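Local coordinates for nitrate regulatory protein (Klebsiella oxytoca, PDB 4AKK) that binds the terminator site in the nasF operon leader RNA in response to nitrate or nitrite, causing transcription antitermination, at residues 41-44 with 45-48; 50-53 with 54-57; 104-107 with 108-112; 218-221 with 222-226; 392-395 with 396-400. All coordinates share one frame; numbering follows the deposited sequence.

The five contacts are local and come in series along a largely helical chain with no strand. Interactions 1 and 2 adjoin in sequence and share helix 37-52; their centres are about 14 Å apart. Interaction 2 leads into helix 56-85, and interaction 3 lies on the next helix, 92-117. Interaction 4, on helix 217-240, lies across the chain's centre from interactions 1, 2 and 3. It touches interaction 5, on helix 385-399, where V224 CG1 is 3.7 Å from R393 NH1. This touch is consistent with a NIT nitrate receptor coupled to the RNA-binding ANTAR effector. Interactions 1, 3 and 5 also touch the second subunit.

Interaction 1: 41-44 with 45-48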
loop_
_atom_site.group_PDB
_atom_site.type_symbol
_atom_site.label_atom_id
_atom_site.label_comp_id
_atom_site.label_asym_id
_atom_site.label_seq_id
_atom_site.Cartn_x
_atom_site.Cartn_y
_atom_site.Cartn_z
ATOM N N TRP A 41 -21.903 -18.502 -0.026
ATOM C CA TRP A 41 -20.710 -17.786 0.424
ATOM C C TRP A 41 -21.078 -16.415 0.964
ATOM O O TRP A 41 -20.582 -16.007 2.014
ATOM C CB TRP A 41 -19.665 -17.682 -0.695
ATOM C CG TRP A 41 -18.996 -18.994 -0.964
ATOM C CD1 TRP A 41 -19.232 -19.836 -2.012
ATOM C CD2 TRP A 41 -18.005 -19.631 -0.150
ATOM N NE1 TRP A 41 -18.438 -20.955 -1.908
ATOM C CE2 TRP A 41 -17.678 -20.856 -0.771
ATOM C CE3 TRP A 41 -17.354 -19.283 1.039
ATOM C CZ2 TRP A 41 -16.734 -21.731 -0.244
ATOM C CZ3 TRP A 41 -16.416 -20.149 1.559
ATOM C CH2 TRP A 41 -16.113 -21.361 0.917
ATOM N N PHE A 42 -21.963 -15.717 0.255
ATOM C CA PHE A 42 -22.475 -14.430 0.717
ATOM C C PHE A 42 -23.216 -14.569 2.034
ATOM O O PHE A 42 -23.171 -13.681 2.876
ATOM C CB PHE A 42 -23.402 -13.802 -0.321
ATOM C CG PHE A 42 -22.682 -13.112 -1.442
ATOM C CD1 PHE A 42 -21.731 -12.140 -1.183
ATOM C CD2 PHE A 42 -22.957 -13.432 -2.765
ATOM C CE1 PHE A 42 -21.068 -11.501 -2.219
ATOM C CE2 PHE A 42 -22.297 -12.793 -3.805
ATOM C CZ PHE A 42 -21.353 -11.828 -3.530
ATOM N N ALA A 43 -23.902 -15.691 2.212
ATOM C CA ALA A 43 -24.643 -15.934 3.444
ATOM C C ALA A 43 -23.701 -16.100 4.629
ATOM O O ALA A 43 -23.968 -15.593 5.716
ATOM C CB ALA A 43 -25.542 -17.155 3.299
ATOM N N ARG A 44 -22.600 -16.813 4.427
ATOM C CA ARG A 44 -21.636 -16.991 5.506
ATOM C C ARG A 44 -20.918 -15.684 5.843
ATOM O O ARG A 44 -20.660 -15.396 7.009
ATOM C CB ARG A 44 -20.620 -18.088 5.185
ATOM C CG ARG A 44 -19.553 -18.202 6.256
ATOM C CD ARG A 44 -18.517 -19.250 5.938
ATOM N NE ARG A 44 -17.358 -19.130 6.819
ATOM C CZ ARG A 44 -17.365 -19.446 8.112
ATOM N NH1 ARG A 44 -18.477 -19.895 8.685
ATOM N NH2 ARG A 44 -16.263 -19.306 8.838
ATOM N N ALA A 45 -20.595 -14.896 4.823
ATOM C CA ALA A 45 -19.964 -13.600 5.053
ATOM C C ALA A 45 -20.852 -12.721 5.927
ATOM O O ALA A 45 -20.417 -12.239 6.971
ATOM C CB ALA A 45 -19.653 -12.905 3.742
ATOM N N ARG A 46 -22.096 -12.524 5.500
ATOM C CA ARG A 46 -23.038 -11.690 6.234
ATOM C C ARG A 46 -23.167 -12.195 7.652
ATOM O O ARG A 46 -23.175 -11.414 8.599
ATOM C CB ARG A 46 -24.421 -11.711 5.583
ATOM C CG ARG A 46 -24.497 -11.171 4.166
ATOM C CD ARG A 46 -25.918 -11.353 3.612
ATOM N NE ARG A 46 -26.453 -12.682 3.920
ATOM C CZ ARG A 46 -27.215 -12.962 4.977
ATOM N NH1 ARG A 46 -27.552 -12.003 5.833
ATOM N NH2 ARG A 46 -27.644 -14.203 5.180
ATOM N N ARG A 47 -23.277 -13.510 7.795
ATOM C CA ARG A 47 -23.397 -14.109 9.115
ATOM C C ARG A 47 -22.172 -13.826 9.986
ATOM O O ARG A 47 -22.308 -13.505 11.165
ATOM C CB ARG A 47 -23.697 -15.607 9.014
ATOM C CG ARG A 47 -25.138 -15.897 8.581
ATOM C CD ARG A 47 -25.526 -17.361 8.788
ATOM N NE ARG A 47 -24.942 -18.238 7.776
ATOM C CZ ARG A 47 -25.582 -18.663 6.690
ATOM N NH1 ARG A 47 -26.840 -18.296 6.471
ATOM N NH2 ARG A 47 -24.964 -19.456 5.822
ATOM N N LEU A 48 -20.978 -13.922 9.405
ATOM C CA LEU A 48 -19.753 -13.630 10.150
ATOM C C LEU A 48 -19.708 -12.158 10.543
ATOM O O LEU A 48 -19.352 -11.813 11.670
ATOM C CB LEU A 48 -18.513 -13.987 9.330
ATOM C CG LEU A 48 -18.103 -15.459 9.315
ATOM C CD1 LEU A 48 -17.179 -15.751 8.146
ATOM C CD2 LEU A 48 -17.452 -15.839 10.641
#
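W41 O accepts from A45 N over 3.0 Å. CB of W41 points away from 45-48, and the indole makes a cation-pi contact with R117 of the second subunit. F42 follows the same pattern. Its carbonyl takes R46 N in a nearly straight bond (173°), and CG of R46 also lies against F42 O. The F42 ring turns away and meets W126 of the second subunit edge-to-face.

A43 bonds through its carbonyl to R47 N. Its methyl is also covered. The R47 chain bends at chi3 (-76°), and this brings the guanidinium back over the smaller residue. NH2 of R47 reaches 3.5 Å from CB of A43, while A43 O sits above the guanidinium plane, offset toward its rim. R47 NE is near that oxygen too, but the angle is too poor for a bond.

R44 closes the set. Its O accepts from L48 N at 2.8 Å. Its chain runs extended from CG to NE, with CG anti to the backbone N (chi1 176°). The guanidinium therefore lies beside L48, whose CD1 rests over one face, 3.6 Å from R44 NE. The apolar cover leaves the N-H groups at the rim for other partners, and NH2 donates to A120 O of the second subunit. The four successive i to i+4 bonds mark a regular alpha-helix, one that packs on the second subunit through W41, F42, R44, A45 and L48.

Interaction 2: 50-53 with 54-57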
loop_
_atom_site.group_PDB
_atom_site.type_symbol
_atom_site.label_atom_id
_atom_site.label_comp_id
_atom_site.label_asym_id
_atom_site.label_seq_id
_atom_site.Cartn_x
_atom_site.Cartn_y
_atom_site.Cartn_z
ATOM N N LYS A 50 -22.238 -10.138 10.965
ATOM C CA LYS A 50 -23.236 -9.970 12.022
ATOM C C LYS A 50 -22.649 -10.297 13.386
ATOM O O LYS A 50 -22.886 -9.586 14.357
ATOM C CB LYS A 50 -24.453 -10.868 11.770
ATOM C CG LYS A 50 -25.629 -10.182 11.094
ATOM C CD LYS A 50 -26.428 -9.355 12.094
ATOM C CE LYS A 50 -27.704 -8.783 11.474
ATOM N NZ LYS A 50 -28.755 -9.822 11.257
ATOM N N GLN A 51 -21.897 -11.390 13.446
ATOM C CA GLN A 51 -21.256 -11.822 14.678
ATOM C C GLN A 51 -20.228 -10.796 15.150
ATOM O O GLN A 51 -20.105 -10.528 16.347
ATOM C CB GLN A 51 -20.593 -13.184 14.469
ATOM C CG GLN A 51 -19.810 -13.683 15.669
ATOM C CD GLN A 51 -18.982 -14.920 15.356
ATOM O OE1 GLN A 51 -19.140 -15.541 14.301
ATOM N NE2 GLN A 51 -18.092 -15.284 16.275
ATOM N N GLN A 52 -19.496 -10.220 14.203
ATOM C CA GLN A 52 -18.489 -9.209 14.511
ATOM C C GLN A 52 -19.068 -7.937 15.132
ATOM O O GLN A 52 -18.347 -7.185 15.780
ATOM C CB GLN A 52 -17.673 -8.856 13.261
ATOM C CG GLN A 52 -16.509 -9.786 13.011
ATOM C CD GLN A 52 -15.704 -10.049 14.275
ATOM O OE1 GLN A 52 -15.921 -11.047 14.969
ATOM N NE2 GLN A 52 -14.780 -9.143 14.589
ATOM N N LEU A 53 -20.360 -7.691 14.931
ATOM C CA LEU A 53 -21.003 -6.514 15.519
ATOM C C LEU A 53 -20.772 -6.467 17.029
ATOM O O LEU A 53 -20.787 -5.393 17.644
ATOM C CB LEU A 53 -22.511 -6.502 15.233
ATOM C CG LEU A 53 -23.039 -6.178 13.829
ATOM C CD1 LEU A 53 -24.549 -6.379 13.761
ATOM C CD2 LEU A 53 -22.684 -4.766 13.412
ATOM N N HIS A 54 -20.554 -7.635 17.622
ATOM C CA HIS A 54 -20.436 -7.750 19.074
ATOM C C HIS A 54 -19.080 -7.294 19.610
ATOM O O HIS A 54 -18.933 -7.056 20.810
ATOM C CB HIS A 54 -20.732 -9.184 19.525
ATOM C CG HIS A 54 -22.150 -9.604 19.291
ATOM N ND1 HIS A 54 -22.507 -10.517 18.323
ATOM C CD2 HIS A 54 -23.302 -9.216 19.889
ATOM C CE1 HIS A 54 -23.817 -10.682 18.340
ATOM N NE2 HIS A 54 -24.324 -9.904 19.281
ATOM N N GLN A 55 -18.098 -7.172 18.721
ATOM C CA GLN A 55 -16.771 -6.710 19.111
ATOM C C GLN A 55 -16.620 -5.198 18.959
ATOM O O GLN A 55 -15.671 -4.607 19.470
ATOM C CB GLN A 55 -15.703 -7.429 18.295
ATOM C CG GLN A 55 -15.745 -8.940 18.425
ATOM C CD GLN A 55 -15.591 -9.416 19.866
ATOM O OE1 GLN A 55 -15.028 -8.717 20.715
ATOM N NE2 GLN A 55 -16.082 -10.616 20.142
ATOM N N LEU A 56 -17.573 -4.579 18.267
ATOM C CA LEU A 56 -17.519 -3.152 17.961
ATOM C C LEU A 56 -17.308 -2.236 19.158
ATOM O O LEU A 56 -16.543 -1.270 19.088
ATOM C CB LEU A 56 -18.791 -2.725 17.238
ATOM C CG LEU A 56 -18.625 -2.433 15.755
ATOM C CD1 LEU A 56 -17.788 -3.503 15.097
ATOM C CD2 LEU A 56 -19.986 -2.294 15.093
ATOM N N ALA A 57 -18.007 -2.517 20.249
ATOM C CA ALA A 57 -17.941 -1.643 21.410
ATOM C C ALA A 57 -16.538 -1.625 22.015
ATOM O O ALA A 57 -16.017 -0.567 22.367
ATOM C CB ALA A 57 -18.981 -2.053 22.455
HETATM O O HOH W 1 -20.397 -4.011 19.980
#
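H54 holds its ring CG beside its own backbone N (chi1 -66°), which turns ND1 back toward Q51. Both H54 ND1 and H54 N then donate to Q51 O, at 3.1 Å and 3.2 Å. They arrive from the same face of that carbonyl's plane. Q51 O lies near the ring plane at its edge. The ND1 bond is bent (140°) but limits rotation of the imidazole, and the N bond holds the backbone to the same oxygen.

The next bonds also span three residues. Q55 N donates to Q52 O, and L56 N makes a weak bond to L53 O. A water gives L53 O a further donor over 2.7 Å and accepts from A57 N over 2.8 Å, bridging the two.

Among the side chains, L53 and L56 lie side by side and point the same way, CD2 to CD2 at 4.0 Å. Both also pack on L311 of helix 277-312. The bend of the Q52 chain at chi2 carries its NE2 to within 4.0 Å of Q55 CG. The amide planes are 21° apart, yet each amide bonds elsewhere: Q52 NE2 to S176 O, and Q55 OE1 to Q58 NE2. Successive i to i+3 bonds, K50 to L53, Q51 to H54, Q52 to Q55 and weakly L53 to L56, run as in a 3-10 turn through the connection between helices 37-52 and 56-85.

Interaction 3: 104-107 with 108-112; sequences EQLT and RFYAA
F109 and Y110 both set their rings near the carbonyl of L106. L106 O lies at the edge of the F109 ring, near its plane. It approaches the Y110 ring obliquely, 3.2 Å from CD2 of Y110. Beyond the carbonyl, Y110 runs alongside L106 in the same direction, and CE2 of Y110 is 4.2 Å from L106 CD2. L135 touches all three of these side chains. Y110 reaches the second subunit as well, packing on E37 there.

The other flat pair is Q105 and R108. Their chains lie side by side, with amide and guanidinium planes 41° apart. The Q105 chain bends at chi2 (-55°), which places its OE1 against CD of R108 at 3.2 Å, oblique to the guanidinium. The contact is through the aliphatic part of the arginine. Both residues also pack on Q65 of helix 56-85.

The backbone bonds are uneven. F109 N to Q105 O is short, at 2.7 Å, whereas R108 N to E104 O is weak at 3.5 Å. T107 adds a side-chain bond from the same turn, between its OG1 and D103 O.

E104 OE2 stays 4.7 Å from R108 NE, a separation at which they probably attract only weakly; they do not form a salt bridge. The chemistry implies an amphipathic turn: F109 is buried against I66 and L135, L106 packs on L135, and E104 and R108 are exposed.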
loop_
_atom_site.group_PDB
_atom_site.type_symbol
_atom_site.label_atom_id
_atom_site.label_comp_id
_atom_site.label_asym_id
_atom_site.label_seq_id
_atom_site.Cartn_x
_atom_site.Cartn_y
_atom_site.Cartn_z
ATOM N N GLU A 104 -3.165 7.940 34.876
ATOM C CA GLU A 104 -4.615 7.797 34.890
ATOM C C GLU A 104 -5.134 7.147 33.607
ATOM O O GLU A 104 -5.995 6.263 33.656
ATOM C CB GLU A 104 -5.264 9.164 35.100
ATOM C CG GLU A 104 -6.721 9.272 34.676
ATOM C CD GLU A 104 -7.291 10.651 34.961
ATOM O OE1 GLU A 104 -6.829 11.284 35.935
ATOM O OE2 GLU A 104 -8.187 11.105 34.215
ATOM N N GLN A 105 -4.613 7.573 32.458
ATOM C CA GLN A 105 -5.032 6.970 31.194
ATOM C C GLN A 105 -4.477 5.552 30.995
ATOM O O GLN A 105 -5.117 4.716 30.364
ATOM C CB GLN A 105 -4.662 7.860 30.001
ATOM C CG GLN A 105 -5.358 9.213 30.003
ATOM C CD GLN A 105 -6.873 9.097 30.074
ATOM O OE1 GLN A 105 -7.451 8.075 29.695
ATOM N NE2 GLN A 105 -7.524 10.150 30.562
ATOM N N LEU A 106 -3.287 5.285 31.522
ATOM C CA LEU A 106 -2.696 3.953 31.418
ATOM C C LEU A 106 -3.620 2.910 32.029
ATOM O O LEU A 106 -3.826 1.825 31.476
ATOM C CB LEU A 106 -1.342 3.912 32.125
ATOM C CG LEU A 106 -0.107 4.217 31.275
ATOM C CD1 LEU A 106 1.158 4.259 32.146
ATOM C CD2 LEU A 106 0.029 3.205 30.143
ATOM N N THR A 107 -4.151 3.243 33.197
ATOM C CA THR A 107 -5.127 2.407 33.874
ATOM C C THR A 107 -6.320 2.111 32.977
ATOM O O THR A 107 -6.727 0.962 32.837
ATOM C CB THR A 107 -5.631 3.108 35.144
ATOM O OG1 THR A 107 -4.515 3.384 35.994
ATOM C CG2 THR A 107 -6.648 2.239 35.884
ATOM N N ARG A 108 -6.887 3.158 32.383
ATOM C CA ARG A 108 -8.019 2.995 31.485
ATOM C C ARG A 108 -7.632 2.185 30.241
ATOM O O ARG A 108 -8.421 1.380 29.750
ATOM C CB ARG A 108 -8.561 4.355 31.061
ATOM C CG ARG A 108 -9.233 5.165 32.182
ATOM C CD ARG A 108 -9.441 6.611 31.736
ATOM N NE ARG A 108 -10.431 7.324 32.537
ATOM C CZ ARG A 108 -11.709 7.467 32.187
ATOM N NH1 ARG A 108 -12.152 6.941 31.049
ATOM N NH2 ARG A 108 -12.545 8.133 32.974
ATOM N N PHE A 109 -6.422 2.408 29.736
ATOM C CA PHE A 109 -5.915 1.684 28.567
ATOM C C PHE A 109 -5.783 0.196 28.868
ATOM O O PHE A 109 -6.207 -0.653 28.075
ATOM C CB PHE A 109 -4.559 2.253 28.135
ATOM C CG PHE A 109 -3.820 1.403 27.122
ATOM C CD1 PHE A 109 -4.259 1.319 25.801
ATOM C CD2 PHE A 109 -2.673 0.714 27.482
ATOM C CE1 PHE A 109 -3.575 0.550 24.864
ATOM C CE2 PHE A 109 -1.978 -0.069 26.550
ATOM C CZ PHE A 109 -2.429 -0.147 25.241
ATOM N N TYR A 110 -5.179 -0.110 30.016
ATOM C CA TYR A 110 -4.970 -1.496 30.436
ATOM C C TYR A 110 -6.317 -2.195 30.643
ATOM O O TYR A 110 -6.461 -3.386 30.359
ATOM C CB TYR A 110 -4.123 -1.557 31.714
ATOM C CG TYR A 110 -2.627 -1.340 31.507
ATOM C CD1 TYR A 110 -1.960 -1.939 30.452
ATOM C CD2 TYR A 110 -1.885 -0.554 32.383
ATOM C CE1 TYR A 110 -0.604 -1.755 30.261
ATOM C CE2 TYR A 110 -0.522 -0.364 32.201
ATOM C CZ TYR A 110 0.110 -0.970 31.137
ATOM O OH TYR A 110 1.460 -0.798 30.936
ATOM N N ALA A 111 -7.303 -1.441 31.126
ATOM C CA ALA A 111 -8.654 -1.963 31.306
ATOM C C ALA A 111 -9.297 -2.289 29.958
ATOM O O ALA A 111 -9.862 -3.374 29.774
ATOM C CB ALA A 111 -9.511 -0.970 32.075
ATOM N N ALA A 112 -9.206 -1.352 29.016
ATOM C CA ALA A 112 -9.768 -1.558 27.683
ATOM C C ALA A 112 -9.119 -2.740 26.954
ATOM O O ALA A 112 -9.686 -3.262 25.996
ATOM C CB ALA A 112 -9.667 -0.291 26.849
#

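Interaction 4: 218-221 with 222-226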
loop_
_atom_site.group_PDB
_atom_site.type_symbol
_atom_site.label_atom_id
_atom_site.label_comp_id
_atom_site.label_asym_id
_atom_site.label_seq_id
_atom_site.Cartn_x
_atom_site.Cartn_y
_atom_site.Cartn_z
ATOM N N GLU A 218 20.742 18.882 9.701
ATOM C CA GLU A 218 20.099 17.663 10.175
ATOM C C GLU A 218 18.729 17.924 10.821
ATOM O O GLU A 218 17.719 17.355 10.412
ATOM C CB GLU A 218 21.029 16.986 11.189
ATOM C CG GLU A 218 20.432 15.792 11.898
ATOM C CD GLU A 218 20.191 14.641 10.958
ATOM O OE1 GLU A 218 21.071 14.397 10.106
ATOM O OE2 GLU A 218 19.135 13.982 11.065
ATOM N N LEU A 219 18.714 18.777 11.842
ATOM C CA LEU A 219 17.483 19.129 12.549
ATOM C C LEU A 219 16.473 19.738 11.588
ATOM O O LEU A 219 15.288 19.402 11.613
ATOM C CB LEU A 219 17.783 20.091 13.710
ATOM C CG LEU A 219 16.612 20.463 14.622
ATOM C CD1 LEU A 219 16.009 19.216 15.250
ATOM C CD2 LEU A 219 17.048 21.463 15.710
ATOM N N ARG A 220 16.950 20.618 10.720
ATOM C CA ARG A 220 16.098 21.197 9.704
ATOM C C ARG A 220 15.444 20.151 8.775
ATOM O O ARG A 220 14.271 20.283 8.402
ATOM C CB ARG A 220 16.869 22.249 8.894
ATOM C CG ARG A 220 16.055 22.789 7.714
ATOM C CD ARG A 220 16.779 23.902 6.972
ATOM N NE ARG A 220 17.855 23.396 6.135
ATOM C CZ ARG A 220 18.566 24.150 5.300
ATOM N NH1 ARG A 220 18.321 25.450 5.205
ATOM N NH2 ARG A 220 19.530 23.605 4.566
ATOM N N GLN A 221 16.193 19.122 8.377
ATOM C CA GLN A 221 15.604 18.105 7.498
ATOM C C GLN A 221 14.531 17.320 8.267
ATOM O O GLN A 221 13.438 17.087 7.756
ATOM C CB GLN A 221 16.675 17.172 6.899
ATOM C CG GLN A 221 16.156 16.258 5.778
ATOM C CD GLN A 221 15.686 17.013 4.534
ATOM O OE1 GLN A 221 16.445 17.766 3.918
ATOM N NE2 GLN A 221 14.429 16.802 4.157
ATOM N N GLN A 222 14.838 16.951 9.508
ATOM C CA GLN A 222 13.880 16.244 10.347
ATOM C C GLN A 222 12.612 17.078 10.558
ATOM O O GLN A 222 11.502 16.547 10.589
ATOM C CB GLN A 222 14.503 15.909 11.701
ATOM C CG GLN A 222 15.684 14.942 11.634
ATOM C CD GLN A 222 16.261 14.657 13.016
ATOM O OE1 GLN A 222 15.690 15.056 14.028
ATOM N NE2 GLN A 222 17.396 13.970 13.064
ATOM N N LEU A 223 12.778 18.385 10.703
ATOM C CA LEU A 223 11.629 19.251 10.932
ATOM C C LEU A 223 10.775 19.273 9.677
ATOM O O LEU A 223 9.577 19.002 9.708
ATOM C CB LEU A 223 12.075 20.668 11.309
ATOM C CG LEU A 223 10.966 21.718 11.406
ATOM C CD1 LEU A 223 9.983 21.359 12.534
ATOM C CD2 LEU A 223 11.588 23.090 11.647
ATOM N N VAL A 224 11.412 19.598 8.562
ATOM C CA VAL A 224 10.754 19.575 7.278
ATOM C C VAL A 224 10.020 18.250 7.046
ATOM O O VAL A 224 8.908 18.237 6.521
ATOM C CB VAL A 224 11.787 19.794 6.152
ATOM C CG1 VAL A 224 11.209 19.407 4.796
ATOM C CG2 VAL A 224 12.270 21.244 6.161
ATOM N N ASP A 225 10.652 17.142 7.420
ATOM C CA ASP A 225 10.071 15.825 7.164
ATOM C C ASP A 225 8.801 15.625 8.000
ATOM O O ASP A 225 7.852 14.987 7.559
ATOM C CB ASP A 225 11.073 14.697 7.467
ATOM C CG ASP A 225 12.295 14.696 6.534
ATOM O OD1 ASP A 225 12.218 15.207 5.388
ATOM O OD2 ASP A 225 13.345 14.165 6.978
ATOM N N ARG A 226 8.797 16.163 9.211
ATOM C CA ARG A 226 7.628 16.070 10.085
ATOM C C ARG A 226 6.501 16.909 9.520
ATOM O O ARG A 226 5.332 16.525 9.582
ATOM C CB ARG A 226 7.964 16.537 11.504
ATOM C CG ARG A 226 9.035 15.713 12.204
ATOM C CD ARG A 226 8.849 14.248 11.905
ATOM N NE ARG A 226 9.780 13.373 12.612
ATOM C CZ ARG A 226 11.021 13.107 12.210
ATOM N NH1 ARG A 226 11.520 13.684 11.122
ATOM N NH2 ARG A 226 11.772 12.278 12.918
#
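E218 and Q222 make the first side-chain hydrogen bond, NE2 of Q222 to OE2 of E218 at 2.6 Å. The oxygen uses its anti lone pair, away from OE1. The bond is bent, and the carboxylate and amide planes stand 71° apart. Here the E218 chain turns at chi2 (67°) and brings OE2 to the Q222 amide nitrogen. E218 OE1 has a salt bridge to R367.

A second such bond, straighter, joins Q221 NE2 to D225 OD1 at 3.0 Å. The donor meets the carboxylate on the syn side, tilted 32° out of its plane. The other end of the amide is held too, since Q221 OE1 bonds to W389 NE1.

Backbone bonds run i to i+4 throughout, from Q222 N to E218 O up to D225 N to Q221 O at 2.8 Å. D225 OD2 also comes within 3.0 Å of Q221 O. These are two acceptors. D225 N donates to that carbonyl oxygen and Q221 NE2 to OD1, which probably eases the unfavourable approach.

Carbon packing is slight: V224 CG2 comes 4.4 Å from R220 CG, and V224 also packs on W389. R220 points elsewhere, to a salt bridge with E386 and a cation-pi contact with W389. The chemistry implies two sets of polar links: side-chain bonds run along the helix, and E218, R220 and Q221 carry the links on to R367, E386 and W389 of the ANTAR region.

Interaction 5: 392-395 with 396-400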
loop_
_atom_site.group_PDB
_atom_site.type_symbol
_atom_site.label_atom_id
_atom_site.label_comp_id
_atom_site.label_asym_id
_atom_site.label_seq_id
_atom_site.Cartn_x
_atom_site.Cartn_y
_atom_site.Cartn_z
ATOM N N LEU A 392 13.927 22.373 -3.983
ATOM C CA LEU A 392 13.256 21.098 -3.748
ATOM C C LEU A 392 12.163 21.219 -2.672
ATOM O O LEU A 392 11.048 20.721 -2.847
ATOM C CB LEU A 392 14.299 20.032 -3.366
ATOM C CG LEU A 392 15.325 19.691 -4.464
ATOM C CD1 LEU A 392 16.482 18.847 -3.940
ATOM C CD2 LEU A 392 14.674 18.987 -5.639
ATOM N N ARG A 393 12.493 21.879 -1.563
ATOM C CA ARG A 393 11.537 22.113 -0.475
ATOM C C ARG A 393 10.357 22.937 -0.971
ATOM O O ARG A 393 9.198 22.666 -0.629
ATOM C CB ARG A 393 12.228 22.783 0.727
ATOM C CG ARG A 393 11.327 23.639 1.651
ATOM C CD ARG A 393 10.377 22.815 2.534
ATOM N NE ARG A 393 9.661 23.638 3.516
ATOM C CZ ARG A 393 8.784 23.178 4.406
ATOM N NH1 ARG A 393 8.485 21.889 4.443
ATOM N NH2 ARG A 393 8.198 24.011 5.271
ATOM N N LYS A 394 10.654 23.924 -1.810
ATOM C CA LYS A 394 9.606 24.753 -2.386
ATOM C C LYS A 394 8.663 23.917 -3.235
ATOM O O LYS A 394 7.448 23.998 -3.070
ATOM C CB LYS A 394 10.197 25.894 -3.218
ATOM C CG LYS A 394 9.137 26.806 -3.833
ATOM C CD LYS A 394 9.761 27.979 -4.579
ATOM C CE LYS A 394 10.939 27.530 -5.447
ATOM N NZ LYS A 394 10.563 26.509 -6.474
ATOM N N MET A 395 9.214 23.112 -4.143
ATOM C CA MET A 395 8.372 22.269 -4.999
ATOM C C MET A 395 7.512 21.316 -4.166
ATOM O O MET A 395 6.393 20.999 -4.543
ATOM C CB MET A 395 9.208 21.490 -6.023
ATOM C CG MET A 395 9.348 22.173 -7.388
ATOM S SD MET A 395 10.472 21.311 -8.530
ATOM C CE MET A 395 12.025 21.785 -7.798
ATOM N N ALA A 396 8.037 20.886 -3.020
ATOM C CA ALA A 396 7.343 19.930 -2.163
ATOM C C ALA A 396 6.121 20.552 -1.494
ATOM O O ALA A 396 5.096 19.900 -1.375
ATOM C CB ALA A 396 8.289 19.371 -1.115
ATOM N N MET A 397 6.257 21.798 -1.037
ATOM C CA MET A 397 5.149 22.563 -0.476
ATOM C C MET A 397 4.091 22.786 -1.547
ATOM O O MET A 397 2.911 22.510 -1.336
ATOM C CB MET A 397 5.621 23.930 0.052
ATOM C CG MET A 397 6.589 23.899 1.250
ATOM S SD MET A 397 6.999 25.525 1.970
ATOM C CE MET A 397 8.036 26.243 0.707
ATOM N N ASP A 398 4.526 23.282 -2.700
ATOM C CA ASP A 398 3.606 23.654 -3.766
ATOM C C ASP A 398 2.868 22.444 -4.326
ATOM O O ASP A 398 1.718 22.546 -4.726
ATOM C CB ASP A 398 4.345 24.392 -4.889
ATOM C CG ASP A 398 4.865 25.758 -4.453
ATOM O OD1 ASP A 398 4.648 26.141 -3.279
ATOM O OD2 ASP A 398 5.490 26.453 -5.287
ATOM N N LYS A 399 3.526 21.292 -4.341
ATOM C CA LYS A 399 2.919 20.084 -4.885
ATOM C C LYS A 399 2.337 19.188 -3.800
ATOM O O LYS A 399 1.776 18.137 -4.105
ATOM C CB LYS A 399 3.940 19.307 -5.712
ATOM C CG LYS A 399 4.262 19.955 -7.051
ATOM C CD LYS A 399 3.055 19.853 -7.977
ATOM C CE LYS A 399 3.217 20.727 -9.204
ATOM N NZ LYS A 399 2.015 20.637 -10.080
ATOM N N ASN A 400 2.466 19.604 -2.539
ATOM C CA ASN A 400 1.983 18.792 -1.421
ATOM C C ASN A 400 2.587 17.387 -1.439
ATOM O O ASN A 400 1.891 16.390 -1.245
ATOM C CB ASN A 400 0.460 18.689 -1.453
ATOM C CG ASN A 400 -0.224 20.053 -1.450
ATOM O OD1 ASN A 400 0.147 20.954 -0.695
ATOM N ND2 ASN A 400 -1.230 20.204 -2.297
#
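R393, A396 and L392 make up the tightly packed part of this turn. M397 covers R393 from the exposed side, and their side chains cross at about a right angle. SD of M397 lies over one face of the R393 guanidinium, 3.6 Å from NE. The R393 chain bends at chi2 (73°), which carries its guanidinium under the sulfur. The M397 terminal methyl, CE, comes round to 3.8 Å from K394 CA. R393 also packs on V224 of helix 217-240, and its NH1 has a long, weak ion pair with D228.

A396 CB is 3.5 Å from both L392 O and R393 O, and it packs on I406. Its N donates to L392 O and, weakly, to R393 O. L392 points away from 396-400 into helices 360-380 and 403-412.

The solvent side is looser. K394 and D398 cross with CG to OD2 at 3.9 Å, and K394 NZ stays 5.2 Å from D398 OD2, so their charges do not pair. The firm link there is in the backbone, where D398 N donates to K394 O in a bond of 170°.

The second subunit meets another part. Buried M395, whose O accepts from K399 N, packs on L416 there, and K399 on T412.

N400 then leaves the helix. With positive phi (56°) and two bonds back into the last turn, one of them N400 N to M397 O, it makes a Schellman motif at the C-terminal end of this ANTAR-domain helix.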